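Local atomic coordinates of extracellular solute-binding protein family 5 (Brucella melitensis, PDB entry 4ONY), a protein that probably captures peptides or related solutes in the periplasm and hands them to an ABC transporter for uptake into the cell. Residues M310-F315 with D555-Y561; Q225-R231 with D250-Y256; A14-L19 with E104-I108; V297-E303 with Y565-W571. All blocks are in the same frame, centred on the assembly; numbering follows the deposited sequence.

Contacts 1 and 4 involve the same two passages of chain: strands 297-302 and 310-315 follow one another, as do 557-562 and 566-571. Each passage therefore runs between two separate sheets, consistent with the paired crossovers that join the lobes of such binding proteins. Contact 1 is buried, and its side-chain contacts are mainly apolar, while contact 4, about 28 Å away between centres, is partly exposed and adds a salt bridge and tryptophans. Contact 2, about 22 Å from contact 4, is a regular two-faced strand pair with polyether bound at one end. Contact 3 stands apart: one backbone hydrogen bond fastens the N-terminal segment to a different sheet.

Contact 1 of 4, residues M310-F315 with D555-Y561; sequences MLGFVF and DYYVPLY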
# COMPACT_ATOMS: atom_id res chain seq x y z
N MET A 310 5.72 6.79 -1.47
CA MET A 310 6.84 7.57 -2.02
C MET A 310 6.87 7.54 -3.55
O MET A 310 6.65 6.49 -4.18
CB MET A 310 8.15 7.02 -1.48
CG MET A 310 9.41 7.72 -1.97
SD MET A 310 9.59 9.50 -1.76
CE MET A 310 9.80 9.53 0.03
N LEU A 311 7.09 8.71 -4.14
CA LEU A 311 7.54 8.87 -5.50
C LEU A 311 8.76 9.79 -5.40
O LEU A 311 8.70 10.85 -4.79
CB LEU A 311 6.46 9.53 -6.38
CG LEU A 311 6.86 9.87 -7.81
CD1 LEU A 311 7.19 8.62 -8.63
CD2 LEU A 311 5.75 10.63 -8.52
N GLY A 312 9.86 9.39 -6.01
CA GLY A 312 11.07 10.21 -6.00
C GLY A 312 12.02 9.89 -7.10
O GLY A 312 11.90 8.82 -7.73
N PHE A 313 12.99 10.79 -7.34
CA PHE A 313 14.13 10.43 -8.18
C PHE A 313 15.04 9.61 -7.31
O PHE A 313 15.21 9.92 -6.12
CB PHE A 313 14.86 11.64 -8.71
CG PHE A 313 14.11 12.44 -9.70
CD1 PHE A 313 13.94 11.99 -11.00
CD2 PHE A 313 13.61 13.69 -9.36
CE1 PHE A 313 13.28 12.75 -11.94
CE2 PHE A 313 12.95 14.47 -10.33
CZ PHE A 313 12.79 13.99 -11.63
N VAL A 314 15.57 8.53 -7.85
CA VAL A 314 16.42 7.61 -7.14
C VAL A 314 17.84 7.68 -7.65
O VAL A 314 18.07 7.55 -8.84
CB VAL A 314 15.93 6.16 -7.26
CG1 VAL A 314 16.79 5.26 -6.39
CG2 VAL A 314 14.50 6.02 -6.74
N PHE A 315 18.79 7.94 -6.77
CA PHE A 315 20.20 7.93 -7.12
C PHE A 315 20.72 6.49 -7.04
O PHE A 315 20.60 5.86 -5.98
CB PHE A 315 21.03 8.73 -6.10
CG PHE A 315 20.73 10.22 -6.05
CD1 PHE A 315 21.29 11.09 -6.99
CD2 PHE A 315 19.97 10.73 -5.02
CE1 PHE A 315 21.05 12.47 -6.93
CE2 PHE A 315 19.70 12.10 -4.96
CZ PHE A 315 20.25 12.96 -5.92
N ASP A 555 20.05 10.90 1.52
CA ASP A 555 19.64 11.40 0.20
C ASP A 555 19.72 10.30 -0.89
O ASP A 555 20.36 10.45 -1.94
CB ASP A 555 20.43 12.65 -0.17
CG ASP A 555 20.08 13.82 0.71
OD1 ASP A 555 19.06 14.52 0.41
OD2 ASP A 555 20.81 14.04 1.70
N TYR A 556 19.01 9.20 -0.63
CA TYR A 556 18.91 8.12 -1.59
C TYR A 556 17.85 8.41 -2.64
O TYR A 556 18.01 8.00 -3.78
CB TYR A 556 18.62 6.81 -0.87
CG TYR A 556 19.70 6.42 0.13
CD1 TYR A 556 20.98 6.17 -0.29
CD2 TYR A 556 19.43 6.32 1.46
CE1 TYR A 556 21.98 5.82 0.59
CE2 TYR A 556 20.40 5.95 2.36
CZ TYR A 556 21.67 5.68 1.94
OH TYR A 556 22.65 5.35 2.86
N TYR A 557 16.79 9.12 -2.24
CA TYR A 557 15.74 9.61 -3.09
C TYR A 557 15.73 11.13 -3.03
O TYR A 557 16.14 11.73 -2.02
CB TYR A 557 14.37 9.11 -2.61
CG TYR A 557 13.99 7.68 -2.97
CD1 TYR A 557 14.84 6.63 -2.72
CD2 TYR A 557 12.77 7.39 -3.54
CE1 TYR A 557 14.46 5.33 -3.00
CE2 TYR A 557 12.41 6.10 -3.83
CZ TYR A 557 13.26 5.08 -3.56
OH TYR A 557 12.93 3.81 -3.86
N VAL A 558 15.31 11.77 -4.12
CA VAL A 558 14.87 13.16 -4.10
C VAL A 558 13.34 13.01 -4.04
O VAL A 558 12.71 12.66 -5.02
CB VAL A 558 15.22 13.92 -5.37
CG1 VAL A 558 14.77 15.37 -5.26
CG2 VAL A 558 16.72 13.82 -5.67
N PRO A 559 12.76 13.25 -2.87
CA PRO A 559 11.33 12.98 -2.71
C PRO A 559 10.52 13.99 -3.54
O PRO A 559 10.82 15.20 -3.54
CB PRO A 559 11.13 13.12 -1.21
CG PRO A 559 12.15 14.14 -0.77
CD PRO A 559 13.35 13.89 -1.68
N LEU A 560 9.46 13.52 -4.21
CA LEU A 560 8.69 14.38 -5.09
C LEU A 560 7.40 14.81 -4.42
O LEU A 560 7.45 15.72 -3.58
CB LEU A 560 8.47 13.68 -6.44
CG LEU A 560 9.75 13.54 -7.28
CD1 LEU A 560 9.58 12.72 -8.56
CD2 LEU A 560 10.31 14.91 -7.60
N TYR A 561 6.27 14.16 -4.71
CA TYR A 561 4.99 14.68 -4.33
C TYR A 561 3.90 13.62 -4.35
O TYR A 561 4.06 12.53 -4.91
CB TYR A 561 4.61 15.86 -5.25
CG TYR A 561 4.87 15.54 -6.70
CD1 TYR A 561 4.06 14.66 -7.40
CD2 TYR A 561 5.95 16.07 -7.34
CE1 TYR A 561 4.33 14.33 -8.72
CE2 TYR A 561 6.20 15.78 -8.65
CZ TYR A 561 5.40 14.91 -9.33
OH TYR A 561 5.70 14.64 -10.63
O HOH W 1 5.19 10.66 -2.74
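Four backbone hydrogen bonds fasten the segments 310-315 and 555-561. F313 and V558 form the central hydrogen-bonded pair, with V558 N to F313 O at 2.7 Å and F313 N to V558 O at 3.0 Å. L560 N reaches L311 O at 2.8 Å, and F315 N reaches Y556 O at 3.1 Å. Beyond the last direct bond, a water spans L311 N and Y561 O, 3.1 Å from each. D555, which leaves the preceding helix with positive phi, turns the chain into this strand, and its carboxylate is held by R384. G312 faces P559 where bulk would not fit: a CB there would clash with V558 O. V314, next on the same face, is beta-branched and compact, and lays CG2 over the face of the Y557 ring, a CH-pi contact 3.6 Å from the centroid. M310 CG touches Y557 CD2 at 3.7 Å, with the sulfur in an oblique Met-aromatic approach. On the other face F313 packs against V558, CB to CB 4.1 Å. L560 covers one face of the F313 ring, L560 CD2 to F313 CE2 3.8 Å, and F315 CE2 meets V558 CG2 at 3.5 Å. Helix 443-458 closes over F313 and V558, with Y452 stacked on the F313 ring. Large apolar residues suit a sheet buried under helices. These antiparallel strands, 148° apart in direction, sit within the mixed, helix-covered sheet of one lobe of a periplasmic binding protein.

Contact 2 of 4, residues Q225-R231 with D250-Y256; sequences QRIVYKR and DKISIEY. With P4G (1-ethoxy-2-(2-ethoxyethoxy)ethane), chain D.
A classic beta bulge opens this contact: Q225 (phi/psi -133/-51) and R226 (-169/137) both face Q222 of strand 216-222 before strand 226-231 settles into regular pairing. Strand 251-256 runs antiparallel to it, axes 4.6 Å apart and directions 169° apart, in the register R226-E255, V228-S253 and K230-K251 (non-hydrogen-bonded pairs) alternating with I227-I254 and Y229-I252 (hydrogen-bonded). I227 N to I254 O and I254 N to I227 O both measure 3.0 Å; Y229 N to I252 O is 2.8 Å and I252 N to Y229 O 2.9 Å. Y256 N to Q225 O at 2.8 Å and R231 N to D250 O at 3.0 Å end the ladder. The apolar face carries I227, Y229, I252 and I254; Y229 (chi1 m) brings CE2 to 3.9 Å from I254 CD1 and sends its hydroxyl to R71 O. The other face is mostly polar, V228 excepted. R226, with chi1 and chi2 t and chi3 m, reaches E255 (chi1 m, chi2 t) in a salt bridge, NE to OE2 3.0 Å and NH2 to OE2 2.9 Å, while NH1 turns to Q222. V228 CG1 rests 3.8 Å from K251 CD. P4G lies at the bulged end, its C7 3.3 Å from R226 NH1 and its C3 3.6 Å from Y256 O. Alternating apolar and mostly polar residues make an amphipathic strand pair at the centre of a four-stranded mixed sheet bordering the P4G pocket.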
# COMPACT_ATOMS: atom_id res chain seq x y z
N GLN A 225 -15.64 -8.15 -19.44
CA GLN A 225 -16.69 -7.14 -19.45
C GLN A 225 -17.30 -6.77 -18.08
O GLN A 225 -17.37 -5.58 -17.75
CB GLN A 225 -17.81 -7.56 -20.37
CG GLN A 225 -17.33 -7.75 -21.81
CD GLN A 225 -18.52 -7.93 -22.75
OE1 GLN A 225 -19.20 -8.94 -22.71
NE2 GLN A 225 -18.77 -6.93 -23.56
N ARG A 226 -17.73 -7.76 -17.31
CA ARG A 226 -18.52 -7.51 -16.12
C ARG A 226 -18.68 -8.74 -15.26
O ARG A 226 -18.89 -9.85 -15.77
CB ARG A 226 -19.94 -7.06 -16.54
CG ARG A 226 -20.87 -6.71 -15.38
CD ARG A 226 -22.30 -6.49 -15.87
NE ARG A 226 -22.43 -5.28 -16.67
CZ ARG A 226 -22.72 -5.23 -17.98
NH1 ARG A 226 -22.90 -6.34 -18.69
NH2 ARG A 226 -22.84 -4.05 -18.57
N ILE A 227 -18.53 -8.54 -13.95
CA ILE A 227 -18.93 -9.53 -12.94
C ILE A 227 -20.00 -8.90 -12.02
O ILE A 227 -19.88 -7.78 -11.62
CB ILE A 227 -17.73 -10.08 -12.14
CG1 ILE A 227 -18.19 -11.14 -11.15
CG2 ILE A 227 -16.97 -9.00 -11.33
CD1 ILE A 227 -17.06 -12.01 -10.61
N VAL A 228 -21.11 -9.59 -11.79
CA VAL A 228 -22.21 -9.09 -10.98
C VAL A 228 -22.26 -9.94 -9.69
O VAL A 228 -22.35 -11.16 -9.75
CB VAL A 228 -23.56 -9.18 -11.71
CG1 VAL A 228 -24.72 -8.65 -10.88
CG2 VAL A 228 -23.55 -8.42 -13.03
N TYR A 229 -22.20 -9.26 -8.56
CA TYR A 229 -22.38 -9.85 -7.27
C TYR A 229 -23.79 -9.53 -6.73
O TYR A 229 -24.23 -8.39 -6.79
CB TYR A 229 -21.35 -9.28 -6.31
CG TYR A 229 -19.94 -9.68 -6.63
CD1 TYR A 229 -19.45 -10.89 -6.16
CD2 TYR A 229 -19.10 -8.87 -7.37
CE1 TYR A 229 -18.17 -11.30 -6.42
CE2 TYR A 229 -17.79 -9.26 -7.64
CZ TYR A 229 -17.34 -10.49 -7.16
OH TYR A 229 -16.06 -10.94 -7.37
N LYS A 230 -24.44 -10.52 -6.17
CA LYS A 230 -25.70 -10.35 -5.47
C LYS A 230 -25.53 -10.73 -3.99
O LYS A 230 -24.93 -11.76 -3.68
CB LYS A 230 -26.80 -11.17 -6.13
CG LYS A 230 -27.45 -10.36 -7.23
CD LYS A 230 -28.51 -11.13 -8.02
CE LYS A 230 -28.58 -10.52 -9.41
NZ LYS A 230 -29.77 -11.04 -10.14
N ARG A 231 -26.13 -9.95 -3.09
CA ARG A 231 -26.05 -10.25 -1.67
C ARG A 231 -26.86 -11.47 -1.33
O ARG A 231 -28.01 -11.60 -1.76
CB ARG A 231 -26.51 -9.06 -0.83
CG ARG A 231 -26.26 -9.22 0.67
CD ARG A 231 -26.58 -7.94 1.44
NE ARG A 231 -28.01 -7.63 1.31
CZ ARG A 231 -28.53 -6.41 1.26
NH1 ARG A 231 -27.76 -5.32 1.34
NH2 ARG A 231 -29.84 -6.25 1.09
N ASP A 250 -27.41 -4.35 -2.19
CA ASP A 250 -27.92 -5.68 -2.47
C ASP A 250 -27.32 -6.28 -3.74
O ASP A 250 -27.48 -7.46 -4.00
CB ASP A 250 -29.45 -5.73 -2.47
CG ASP A 250 -30.08 -4.80 -3.47
OD1 ASP A 250 -29.47 -4.47 -4.50
OD2 ASP A 250 -31.24 -4.40 -3.24
N LYS A 251 -26.63 -5.44 -4.52
CA LYS A 251 -25.99 -5.88 -5.76
C LYS A 251 -24.81 -4.98 -6.04
O LYS A 251 -24.92 -3.76 -5.89
CB LYS A 251 -26.97 -5.77 -6.93
CG LYS A 251 -26.37 -6.22 -8.25
CD LYS A 251 -27.44 -6.52 -9.28
CE LYS A 251 -27.99 -5.23 -9.84
NZ LYS A 251 -28.75 -5.55 -11.09
N ILE A 252 -23.70 -5.58 -6.46
CA ILE A 252 -22.49 -4.82 -6.84
C ILE A 252 -22.00 -5.36 -8.17
O ILE A 252 -21.74 -6.56 -8.28
CB ILE A 252 -21.35 -4.95 -5.81
CG1 ILE A 252 -21.80 -4.39 -4.47
CG2 ILE A 252 -20.09 -4.23 -6.33
CD1 ILE A 252 -20.88 -4.64 -3.28
N SER A 253 -21.92 -4.49 -9.18
CA SER A 253 -21.41 -4.86 -10.52
C SER A 253 -20.10 -4.15 -10.73
O SER A 253 -19.97 -2.95 -10.48
CB SER A 253 -22.41 -4.51 -11.63
OG SER A 253 -23.73 -4.99 -11.35
N ILE A 254 -19.11 -4.92 -11.13
CA ILE A 254 -17.80 -4.41 -11.51
C ILE A 254 -17.65 -4.57 -13.03
O ILE A 254 -17.59 -5.71 -13.56
CB ILE A 254 -16.69 -5.17 -10.76
CG1 ILE A 254 -17.01 -5.16 -9.26
CG2 ILE A 254 -15.31 -4.56 -11.05
CD1 ILE A 254 -15.96 -5.84 -8.38
N GLU A 255 -17.61 -3.43 -13.72
CA GLU A 255 -17.45 -3.36 -15.17
C GLU A 255 -16.04 -3.05 -15.57
O GLU A 255 -15.32 -2.30 -14.87
CB GLU A 255 -18.39 -2.32 -15.73
CG GLU A 255 -19.82 -2.74 -15.53
CD GLU A 255 -20.81 -1.93 -16.30
OE1 GLU A 255 -20.47 -0.85 -16.84
OE2 GLU A 255 -21.97 -2.38 -16.34
N TYR A 256 -15.62 -3.63 -16.69
CA TYR A 256 -14.27 -3.54 -17.13
C TYR A 256 -14.18 -2.65 -18.38
O TYR A 256 -14.99 -2.80 -19.29
CB TYR A 256 -13.73 -4.96 -17.39
CG TYR A 256 -13.35 -5.71 -16.12
CD1 TYR A 256 -14.32 -6.28 -15.30
CD2 TYR A 256 -12.05 -5.82 -15.71
CE1 TYR A 256 -13.98 -6.98 -14.15
CE2 TYR A 256 -11.70 -6.51 -14.58
CZ TYR A 256 -12.67 -7.09 -13.80
OH TYR A 256 -12.33 -7.78 -12.67
C8 P4G D . -24.39 -5.45 -21.65
C7 P4G D . -23.18 -6.34 -21.94
O4 P4G D . -21.93 -5.70 -22.35
C6 P4G D . -21.52 -4.41 -21.86
C5 P4G D . -20.19 -4.48 -21.08
O3 P4G D . -19.85 -3.18 -20.57
C4 P4G D . -18.50 -3.02 -20.20
C3 P4G D . -18.09 -1.61 -20.59
O2 P4G D . -17.40 -1.60 -21.84
C2 P4G D . -17.31 -0.29 -22.43
C1 P4G D . -18.27 0.01 -23.56

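Contact 3 of 4, residues A14-L19 with E104-I108; sequences APDYAL and EKVAI
V106, D16 and L19 lose the most surface here. D16 and V106 sit opposite each other, CA atoms 4.9 Å apart: V106 N donates to D16 O at 2.9 Å, and D16 CA approaches V106 O at 3.3 Å. Residues 14 and 15 are extended; D16 (phi/psi -95/-2) and Y17 (-121/4) then bend the chain before A18 and L19 resume a strand conformation. The compact V106, chi1 p, fits under this bend, CG1 3.6 Å from A18 O. Strand 97-108 turns its own corner at E104, where E104 and K105 both face T118 in a classic beta bulge, so the N-terminal segment edges an antiparallel sheet on both arms of the corner: D16 beyond it, L19 bonded to L98 before it. L19 (t, p) sends CD1 to I108 CD1 at 3.8 Å, both reaching helix 181-187, where apolar branches suit the cover. At the solvent side D16 (chi1 p) has OD2 3.2 Å from K105 CD and forms a long salt bridge, OD2 to NZ 4.0 Å.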
# COMPACT_ATOMS: atom_id res chain seq x y z
N ALA A 14 -4.34 -11.38 27.00
CA ALA A 14 -4.70 -11.40 25.56
C ALA A 14 -6.21 -11.40 25.36
O ALA A 14 -6.89 -12.20 25.95
CB ALA A 14 -4.11 -12.62 24.85
N PRO A 15 -6.72 -10.51 24.53
CA PRO A 15 -8.18 -10.53 24.30
C PRO A 15 -8.56 -11.76 23.49
O PRO A 15 -7.73 -12.28 22.73
CB PRO A 15 -8.42 -9.24 23.53
CG PRO A 15 -7.11 -8.96 22.82
CD PRO A 15 -6.03 -9.49 23.71
N ASP A 16 -9.81 -12.23 23.64
CA ASP A 16 -10.26 -13.39 22.88
C ASP A 16 -11.02 -13.02 21.59
O ASP A 16 -11.44 -13.90 20.86
CB ASP A 16 -11.09 -14.34 23.77
CG ASP A 16 -12.47 -13.78 24.12
OD1 ASP A 16 -12.79 -12.66 23.69
OD2 ASP A 16 -13.23 -14.45 24.84
N TYR A 17 -11.21 -11.74 21.34
CA TYR A 17 -12.08 -11.24 20.29
C TYR A 17 -11.28 -10.38 19.29
O TYR A 17 -11.86 -9.78 18.36
CB TYR A 17 -13.19 -10.37 20.90
CG TYR A 17 -12.66 -9.09 21.55
CD1 TYR A 17 -12.18 -9.08 22.87
CD2 TYR A 17 -12.66 -7.90 20.87
CE1 TYR A 17 -11.70 -7.90 23.47
CE2 TYR A 17 -12.18 -6.74 21.44
CZ TYR A 17 -11.69 -6.72 22.75
OH TYR A 17 -11.20 -5.52 23.27
N ALA A 18 -9.98 -10.29 19.48
CA ALA A 18 -9.16 -9.44 18.64
C ALA A 18 -7.73 -9.91 18.64
O ALA A 18 -7.29 -10.56 19.59
CB ALA A 18 -9.20 -8.00 19.12
N LEU A 19 -7.01 -9.57 17.60
CA LEU A 19 -5.59 -9.85 17.51
C LEU A 19 -4.87 -8.65 16.88
O LEU A 19 -5.16 -8.27 15.75
CB LEU A 19 -5.38 -11.13 16.73
CG LEU A 19 -3.97 -11.58 16.48
CD1 LEU A 19 -3.25 -11.80 17.80
CD2 LEU A 19 -4.01 -12.83 15.64
N GLU A 104 -14.79 -16.97 15.86
CA GLU A 104 -15.50 -16.19 16.87
C GLU A 104 -14.54 -15.79 17.99
O GLU A 104 -14.68 -14.72 18.56
CB GLU A 104 -16.67 -16.98 17.45
CG GLU A 104 -17.59 -16.17 18.36
CD GLU A 104 -18.82 -16.95 18.82
OE1 GLU A 104 -18.92 -18.17 18.60
OE2 GLU A 104 -19.71 -16.32 19.39
N LYS A 105 -13.60 -16.67 18.31
CA LYS A 105 -12.65 -16.47 19.38
C LYS A 105 -11.25 -16.87 18.94
O LYS A 105 -11.07 -17.71 18.09
CB LYS A 105 -13.03 -17.30 20.60
CG LYS A 105 -14.37 -16.95 21.22
CD LYS A 105 -14.25 -15.65 22.00
CE LYS A 105 -15.42 -14.67 21.81
NZ LYS A 105 -16.56 -15.02 22.71
N VAL A 106 -10.27 -16.24 19.55
CA VAL A 106 -8.88 -16.47 19.30
C VAL A 106 -8.15 -16.55 20.62
O VAL A 106 -8.46 -15.81 21.56
CB VAL A 106 -8.27 -15.38 18.40
CG1 VAL A 106 -8.26 -14.01 19.05
CG2 VAL A 106 -6.87 -15.76 17.99
N ALA A 107 -7.24 -17.50 20.73
CA ALA A 107 -6.27 -17.54 21.84
C ALA A 107 -4.88 -17.67 21.24
O ALA A 107 -4.71 -18.21 20.14
CB ALA A 107 -6.58 -18.71 22.76
N ILE A 108 -3.89 -17.10 21.91
CA ILE A 108 -2.56 -17.02 21.32
C ILE A 108 -1.47 -17.04 22.40
O ILE A 108 -1.65 -16.49 23.48
CB ILE A 108 -2.41 -15.78 20.42
CG1 ILE A 108 -1.12 -15.86 19.59
CG2 ILE A 108 -2.44 -14.48 21.22
CD1 ILE A 108 -1.05 -14.83 18.48

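Contact 4 of 4, residues V297-E303 with Y565-W571; sequences VIKDTFE and YQWVARW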
# COMPACT_ATOMS: atom_id res chain seq x y z
N VAL A 297 -23.87 15.05 -9.21
CA VAL A 297 -22.55 14.44 -8.96
C VAL A 297 -21.85 15.33 -7.94
O VAL A 297 -21.77 16.55 -8.11
CB VAL A 297 -21.73 14.28 -10.26
CG1 VAL A 297 -20.26 14.00 -9.97
CG2 VAL A 297 -22.30 13.18 -11.13
N ILE A 298 -21.34 14.69 -6.89
CA ILE A 298 -20.62 15.34 -5.84
C ILE A 298 -19.17 14.92 -5.93
O ILE A 298 -18.86 13.74 -5.96
CB ILE A 298 -21.22 14.96 -4.47
CG1 ILE A 298 -22.68 15.43 -4.47
CG2 ILE A 298 -20.49 15.69 -3.34
CD1 ILE A 298 -23.47 14.98 -3.25
N LYS A 299 -18.27 15.91 -5.93
CA LYS A 299 -16.83 15.65 -5.80
C LYS A 299 -16.44 15.54 -4.33
O LYS A 299 -16.24 16.56 -3.66
CB LYS A 299 -16.05 16.78 -6.50
CG LYS A 299 -16.36 16.88 -7.98
CD LYS A 299 -15.59 18.01 -8.64
CE LYS A 299 -14.16 17.55 -8.87
NZ LYS A 299 -13.30 18.72 -8.99
N ASP A 300 -16.32 14.32 -3.81
CA ASP A 300 -16.00 14.13 -2.40
C ASP A 300 -14.48 14.11 -2.21
O ASP A 300 -13.75 13.63 -3.08
CB ASP A 300 -16.50 12.80 -1.85
CG ASP A 300 -17.81 12.90 -1.14
OD1 ASP A 300 -18.26 14.01 -0.86
OD2 ASP A 300 -18.41 11.86 -0.84
N THR A 301 -14.03 14.57 -1.06
CA THR A 301 -12.68 14.42 -0.67
C THR A 301 -12.55 13.84 0.74
O THR A 301 -13.41 14.06 1.60
CB THR A 301 -11.95 15.73 -0.73
OG1 THR A 301 -12.34 16.49 0.41
CG2 THR A 301 -12.22 16.50 -2.03
N PHE A 302 -11.48 13.09 0.96
CA PHE A 302 -11.22 12.41 2.22
C PHE A 302 -9.74 12.53 2.59
O PHE A 302 -8.90 12.78 1.74
CB PHE A 302 -11.54 10.93 2.07
CG PHE A 302 -12.92 10.63 1.54
CD1 PHE A 302 -13.14 10.55 0.19
CD2 PHE A 302 -13.97 10.42 2.39
CE1 PHE A 302 -14.40 10.29 -0.32
CE2 PHE A 302 -15.22 10.14 1.92
CZ PHE A 302 -15.45 10.11 0.54
N GLU A 303 -9.43 12.39 3.88
CA GLU A 303 -8.05 12.33 4.29
C GLU A 303 -7.85 11.02 4.95
O GLU A 303 -8.79 10.40 5.40
CB GLU A 303 -7.71 13.45 5.27
CG GLU A 303 -7.74 14.79 4.61
CD GLU A 303 -7.49 15.91 5.62
OE1 GLU A 303 -8.50 16.36 6.25
OE2 GLU A 303 -6.32 16.31 5.76
N TYR A 565 -5.32 14.67 -0.55
CA TYR A 565 -6.64 14.12 -0.31
C TYR A 565 -6.93 12.98 -1.28
O TYR A 565 -6.49 13.02 -2.42
CB TYR A 565 -7.69 15.22 -0.50
CG TYR A 565 -7.55 16.39 0.46
CD1 TYR A 565 -8.17 16.36 1.69
CD2 TYR A 565 -6.81 17.50 0.12
CE1 TYR A 565 -8.06 17.41 2.59
CE2 TYR A 565 -6.67 18.57 1.02
CZ TYR A 565 -7.30 18.52 2.26
OH TYR A 565 -7.25 19.54 3.24
N GLN A 566 -7.77 12.06 -0.84
CA GLN A 566 -8.35 11.05 -1.69
C GLN A 566 -9.57 11.71 -2.34
O GLN A 566 -10.29 12.50 -1.69
CB GLN A 566 -8.88 9.88 -0.88
CG GLN A 566 -7.86 9.13 -0.02
CD GLN A 566 -8.53 7.96 0.72
OE1 GLN A 566 -9.45 8.15 1.52
NE2 GLN A 566 -8.05 6.72 0.44
N TRP A 567 -9.81 11.34 -3.58
CA TRP A 567 -10.85 11.95 -4.36
C TRP A 567 -11.77 10.90 -4.90
O TRP A 567 -11.31 10.01 -5.62
CB TRP A 567 -10.21 12.69 -5.55
CG TRP A 567 -9.40 13.90 -5.26
CD1 TRP A 567 -9.54 14.78 -4.22
CD2 TRP A 567 -8.39 14.43 -6.10
NE1 TRP A 567 -8.64 15.79 -4.33
CE2 TRP A 567 -7.94 15.63 -5.49
CE3 TRP A 567 -7.84 14.03 -7.29
CZ2 TRP A 567 -6.96 16.44 -6.07
CZ3 TRP A 567 -6.81 14.82 -7.86
CH2 TRP A 567 -6.39 16.00 -7.24
N VAL A 568 -13.06 11.04 -4.61
CA VAL A 568 -14.09 10.17 -5.19
C VAL A 568 -15.29 11.01 -5.61
O VAL A 568 -15.89 11.71 -4.80
CB VAL A 568 -14.59 9.08 -4.20
CG1 VAL A 568 -15.57 8.16 -4.89
CG2 VAL A 568 -13.43 8.26 -3.62
N ALA A 569 -15.61 10.98 -6.91
CA ALA A 569 -16.80 11.65 -7.40
C ALA A 569 -17.90 10.62 -7.36
O ALA A 569 -17.64 9.44 -7.59
CB ALA A 569 -16.60 12.18 -8.82
N ARG A 570 -19.10 11.03 -6.99
CA ARG A 570 -20.20 10.10 -6.86
C ARG A 570 -21.53 10.73 -7.26
O ARG A 570 -21.78 11.91 -6.97
CB ARG A 570 -20.29 9.55 -5.44
CG ARG A 570 -20.75 10.54 -4.38
CD ARG A 570 -20.79 9.97 -2.95
NE ARG A 570 -20.69 11.08 -2.02
CZ ARG A 570 -21.71 11.83 -1.60
NH1 ARG A 570 -22.98 11.58 -1.91
NH2 ARG A 570 -21.44 12.85 -0.81
N TRP A 571 -22.37 9.94 -7.93
CA TRP A 571 -23.80 10.30 -8.05
C TRP A 571 -24.42 10.35 -6.64
O TRP A 571 -24.09 9.56 -5.76
CB TRP A 571 -24.54 9.36 -9.01
CG TRP A 571 -24.07 9.57 -10.44
CD1 TRP A 571 -23.03 8.94 -11.06
CD2 TRP A 571 -24.62 10.46 -11.41
NE1 TRP A 571 -22.86 9.41 -12.33
CE2 TRP A 571 -23.83 10.34 -12.59
CE3 TRP A 571 -25.68 11.38 -11.38
CZ2 TRP A 571 -24.07 11.09 -13.74
CZ3 TRP A 571 -25.92 12.13 -12.51
CH2 TRP A 571 -25.12 11.99 -13.70
O HOH W 2 -8.48 19.09 5.58
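Side chains of the antiparallel strands 297-302 and 566-571, 159° apart in direction, interlock differently on the two faces of their sheet. On one face V297 is the bump: its CG2 sits over the six-membered ring of W571, 3.5 Å from the centroid in a CH-pi contact, and its CG1 drops to 4.2 Å from A569 CB. The small A569 gives a hollow that F267 shares with V297. Farther along, T301 CG2 abuts the broad indole of W567 at CD1, 3.9 Å away, while W283 stacks on W567. On the opposite face R570, turned by a chi1 of p, arches across to the other strand; its flat guanidinium rides over I298 CG2 and ends at D300, with R570 NE 2.7 Å from D300 OD2. F302 fills the next place, CE1 4.0 Å from V568 CG2. At the exposed end E303 CG leans on Y565 CE1 at 3.3 Å, and a water joins E303 OE1 (2.8 Å) to Y565 OH (2.7 Å). Six backbone hydrogen bonds hold the frame, from I298 N to R570 O at 2.8 Å to V568 N to D300 O at 3.1 Å. V297, A569 and W571 thus pack on helices 260-268 and 290-293, whereas the other face mixes I298, F302 and V568 with the D300-R570 salt bridge, which, extended by H576 and I574 O, ties strand 297-302 to strand 566-571 and the residues just after it.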